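Local atomic coordinates of Hsc70 cochaperone (SGT) (Aspergillus fumigatus, PDB entry 3SZ7), a protein that acts as a co-chaperone, binding tail-anchored proteins destined for the endoplasmic reticulum and directing them to the GET pathway, while its TPR domain binds Hsc-family chaperones. Residues I46-R51 and A68-V73. Residues are numbered along the deposited sequence; the frame is centred on the assembly and turned at random.
Sequences IYLSNR and AELATV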
ATOM      1  N   ILE A  46      11.551   2.355  -8.396  1.00 16.39           N
ATOM      2  CA  ILE A  46      11.236   0.965  -8.706  1.00 19.63           C
ATOM      3  C   ILE A  46      11.737   0.050  -7.601  1.00 22.24           C
ATOM      4  O   ILE A  46      10.994  -0.795  -7.106  1.00 20.82           O
ATOM      5  CB  ILE A  46      11.822   0.518 -10.059  1.00 23.40           C
ATOM      6  CG1 ILE A  46      11.150   1.289 -11.196  1.00 28.02           C
ATOM      7  CG2 ILE A  46      11.617  -0.974 -10.250  1.00 26.02           C
ATOM      8  CD1 ILE A  46      11.684   0.933 -12.568  1.00 37.85           C
ATOM      9  N   TYR A  47      12.996   0.228  -7.207  1.00 20.16           N
ATOM     10  CA  TYR A  47      13.577  -0.582  -6.141  1.00 21.58           C
ATOM     11  C   TYR A  47      12.867  -0.321  -4.817  1.00 19.79           C
ATOM     12  O   TYR A  47      12.639  -1.245  -4.034  1.00 17.93           O
ATOM     13  CB  TYR A  47      15.071  -0.301  -5.983  1.00 19.14           C
ATOM     14  CG  TYR A  47      15.897  -0.506  -7.231  1.00 23.77           C
ATOM     15  CD1 TYR A  47      15.413  -1.251  -8.302  1.00 25.86           C
ATOM     16  CD2 TYR A  47      17.169   0.043  -7.335  1.00 17.61           C
ATOM     17  CE1 TYR A  47      16.179  -1.438  -9.447  1.00 24.47           C
ATOM     18  CE2 TYR A  47      17.935  -0.141  -8.464  1.00 15.46           C
ATOM     19  CZ  TYR A  47      17.438  -0.877  -9.516  1.00 23.59           C
ATOM     20  OH  TYR A  47      18.212  -1.050 -10.641  1.00 24.37           O
ATOM     21  N   LEU A  48      12.519   0.938  -4.564  1.00 14.03           N
ATOM     22  CA  LEU A  48      11.779   1.281  -3.349  1.00 14.04           C
ATOM     23  C   LEU A  48      10.416   0.611  -3.295  1.00 17.63           C
ATOM     24  O   LEU A  48      10.015   0.082  -2.255  1.00 15.30           O
ATOM     25  CB  LEU A  48      11.607   2.795  -3.213  1.00 15.60           C
ATOM     26  CG  LEU A  48      12.835   3.578  -2.749  1.00 16.70           C
ATOM     27  CD1 LEU A  48      12.565   5.065  -2.854  1.00 16.13           C
ATOM     28  CD2 LEU A  48      13.183   3.184  -1.323  1.00 17.51           C
ATOM     29  N   SER A  49       9.695   0.642  -4.411  1.00 17.69           N
ATOM     30  CA  SER A  49       8.344   0.097  -4.424  1.00 16.14           C
ATOM     31  C   SER A  49       8.373  -1.420  -4.329  1.00 15.52           C
ATOM     32  O   SER A  49       7.478  -2.025  -3.744  1.00 14.80           O
ATOM     33  CB  SER A  49       7.575   0.560  -5.656  1.00 21.83           C
ATOM     34  OG  SER A  49       7.479   1.976  -5.660  1.00 32.82           O
ATOM     35  N   ASN A  50       9.416  -2.030  -4.886  1.00 19.24           N
ATOM     36  CA  ASN A  50       9.624  -3.460  -4.702  1.00 14.46           C
ATOM     37  C   ASN A  50       9.933  -3.828  -3.251  1.00 20.52           C
ATOM     38  O   ASN A  50       9.374  -4.781  -2.724  1.00 19.26           O
ATOM     39  CB  ASN A  50      10.706  -3.993  -5.648  1.00 16.97           C
ATOM     40  CG  ASN A  50      10.198  -4.183  -7.066  1.00 24.32           C
ATOM     41  OD1 ASN A  50       9.035  -3.909  -7.366  1.00 24.45           O
ATOM     42  ND2 ASN A  50      11.073  -4.644  -7.950  1.00 25.20           N
ATOM     43  N   ARG A  51      10.811  -3.072  -2.598  1.00 17.54           N
ATOM     44  CA  ARG A  51      11.109  -3.348  -1.198  1.00 14.22           C
ATOM     45  C   ARG A  51       9.872  -3.129  -0.328  1.00 18.70           C
ATOM     46  O   ARG A  51       9.670  -3.826   0.668  1.00 19.21           O
ATOM     47  CB  ARG A  51      12.292  -2.518  -0.683  1.00 17.97           C
ATOM     48  CG  ARG A  51      12.840  -3.042   0.640  1.00 19.70           C
ATOM     49  CD  ARG A  51      14.144  -2.375   1.055  1.00 19.43           C
ATOM     50  NE  ARG A  51      13.967  -0.949   1.308  1.00 22.33           N
ATOM     51  CZ  ARG A  51      14.938  -0.139   1.713  1.00 21.46           C
ATOM     52  NH1 ARG A  51      16.163  -0.618   1.920  1.00 23.58           N
ATOM     53  NH2 ARG A  51      14.686   1.148   1.914  1.00 24.80           N
ATOM     54  N   ALA A  68       7.318   3.248   0.186  1.00 15.56           N
ATOM     55  CA  ALA A  68       6.375   3.696  -0.826  1.00 15.90           C
ATOM     56  C   ALA A  68       6.266   5.221  -0.843  1.00 15.57           C
ATOM     57  O   ALA A  68       6.242   5.834  -1.907  1.00 18.14           O
ATOM     58  CB  ALA A  68       5.000   3.038  -0.621  1.00 14.01           C
ATOM     59  N   GLU A  69       6.229   5.839   0.333  1.00 14.79           N
ATOM     60  CA  GLU A  69       6.160   7.297   0.396  1.00 14.33           C
ATOM     61  C   GLU A  69       7.364   7.932  -0.279  1.00 19.56           C
ATOM     62  O   GLU A  69       7.221   8.852  -1.079  1.00 18.01           O
ATOM     63  CB  GLU A  69       6.094   7.781   1.836  1.00 16.03           C
ATOM     64  CG  GLU A  69       4.739   7.593   2.478  1.00 23.81           C
ATOM     65  CD  GLU A  69       4.715   8.109   3.894  1.00 29.92           C
ATOM     66  OE1 GLU A  69       5.763   8.017   4.566  1.00 33.21           O
ATOM     67  OE2 GLU A  69       3.659   8.612   4.331  1.00 28.81           O
ATOM     68  N   LEU A  70       8.551   7.448   0.057  1.00 16.33           N
ATOM     69  CA  LEU A  70       9.763   7.998  -0.534  1.00 14.34           C
ATOM     70  C   LEU A  70       9.722   7.874  -2.055  1.00 20.29           C
ATOM     71  O   LEU A  70      10.112   8.796  -2.770  1.00 21.69           O
ATOM     72  CB  LEU A  70      11.010   7.320   0.035  1.00 12.92           C
ATOM     73  CG  LEU A  70      12.313   7.937  -0.493  1.00 15.39           C
ATOM     74  CD1 LEU A  70      12.341   9.427  -0.189  1.00 19.23           C
ATOM     75  CD2 LEU A  70      13.520   7.227   0.107  1.00 21.96           C
ATOM     76  N   ALA A  71       9.239   6.739  -2.548  1.00 14.36           N
ATOM     77  CA  ALA A  71       9.079   6.559  -3.990  1.00 17.35           C
ATOM     78  C   ALA A  71       8.126   7.587  -4.599  1.00 19.91           C
ATOM     79  O   ALA A  71       8.381   8.095  -5.689  1.00 19.48           O
ATOM     80  CB  ALA A  71       8.618   5.149  -4.310  1.00 23.14           C
ATOM     81  N   THR A  72       7.030   7.888  -3.906  1.00 16.92           N
ATOM     82  CA  THR A  72       6.073   8.870  -4.408  1.00 16.69           C
ATOM     83  C   THR A  72       6.626  10.285  -4.329  1.00 22.50           C
ATOM     84  O   THR A  72       6.191  11.167  -5.072  1.00 22.36           O
ATOM     85  CB  THR A  72       4.718   8.828  -3.657  1.00 18.22           C
ATOM     86  OG1 THR A  72       4.915   9.174  -2.278  1.00 19.39           O
ATOM     87  CG2 THR A  72       4.086   7.451  -3.768  1.00 16.96           C
ATOM     88  N   VAL A  73       7.577  10.506  -3.424  1.00 20.22           N
ATOM     89  CA  VAL A  73       8.201  11.816  -3.299  1.00 21.14           C
ATOM     90  C   VAL A  73       9.189  12.021  -4.441  1.00 22.38           C
ATOM     91  O   VAL A  73       9.243  13.091  -5.046  1.00 22.92           O
ATOM     92  CB  VAL A  73       8.930  11.980  -1.948  1.00 23.21           C
ATOM     93  CG1 VAL A  73       9.741  13.266  -1.933  1.00 30.91           C
ATOM     94  CG2 VAL A  73       7.930  11.961  -0.798  1.00 23.54           C
TER
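Ala71 rests its methyl group against two neighbouring side chains of the facing helix, Leu48 and Ser49, and so offers a worked example of how small residues let the two helices of a TPR motif come close. The segments 46-51 and 68-73 belong to helices 45-57 and 61-74, the antiparallel pair of the predicted second TPR repeat, and their axes approach to 8.3 Å at an angle of 158°. Ala71 CB lies 4.0 Å from Leu48 CB and 3.6 Å from Ser49 OG. Leu48 makes the largest single contribution to the buried surface. Its CG stands beside the backbone N and anti to the carbonyl carbon (chi1 -76°), and the extended second torsion carries CD1 across the interface. That one methyl meets Leu70 CG and Ala71 N, each at 3.7 Å, and also lies 3.8 Å from Leu70 CD2. Leu70 takes a different rotamer, with CG opposite its own N (chi1 -176°), which lays the branch point and CD2 against Leu48 CD1 at the more exposed margin of the contact. Ser49 OG touches the Ala71 methyl but spends its polarity within its own helix, on Pro45 O one turn back. Thr72, whose CB points away from the partner helix, bonds through OG1 to Glu69 O. Ala81 of helix 79-91 touches both Ser49 and Ala71, which places this pair against the start of the third predicted repeat. With no hydrogen bond between the two segments and the Ser49 hydroxyl engaged by a carbonyl of its own helix, the contact rests on van der Waals fit, and the small Ala71 methyl is consistent with the close approach of the axes.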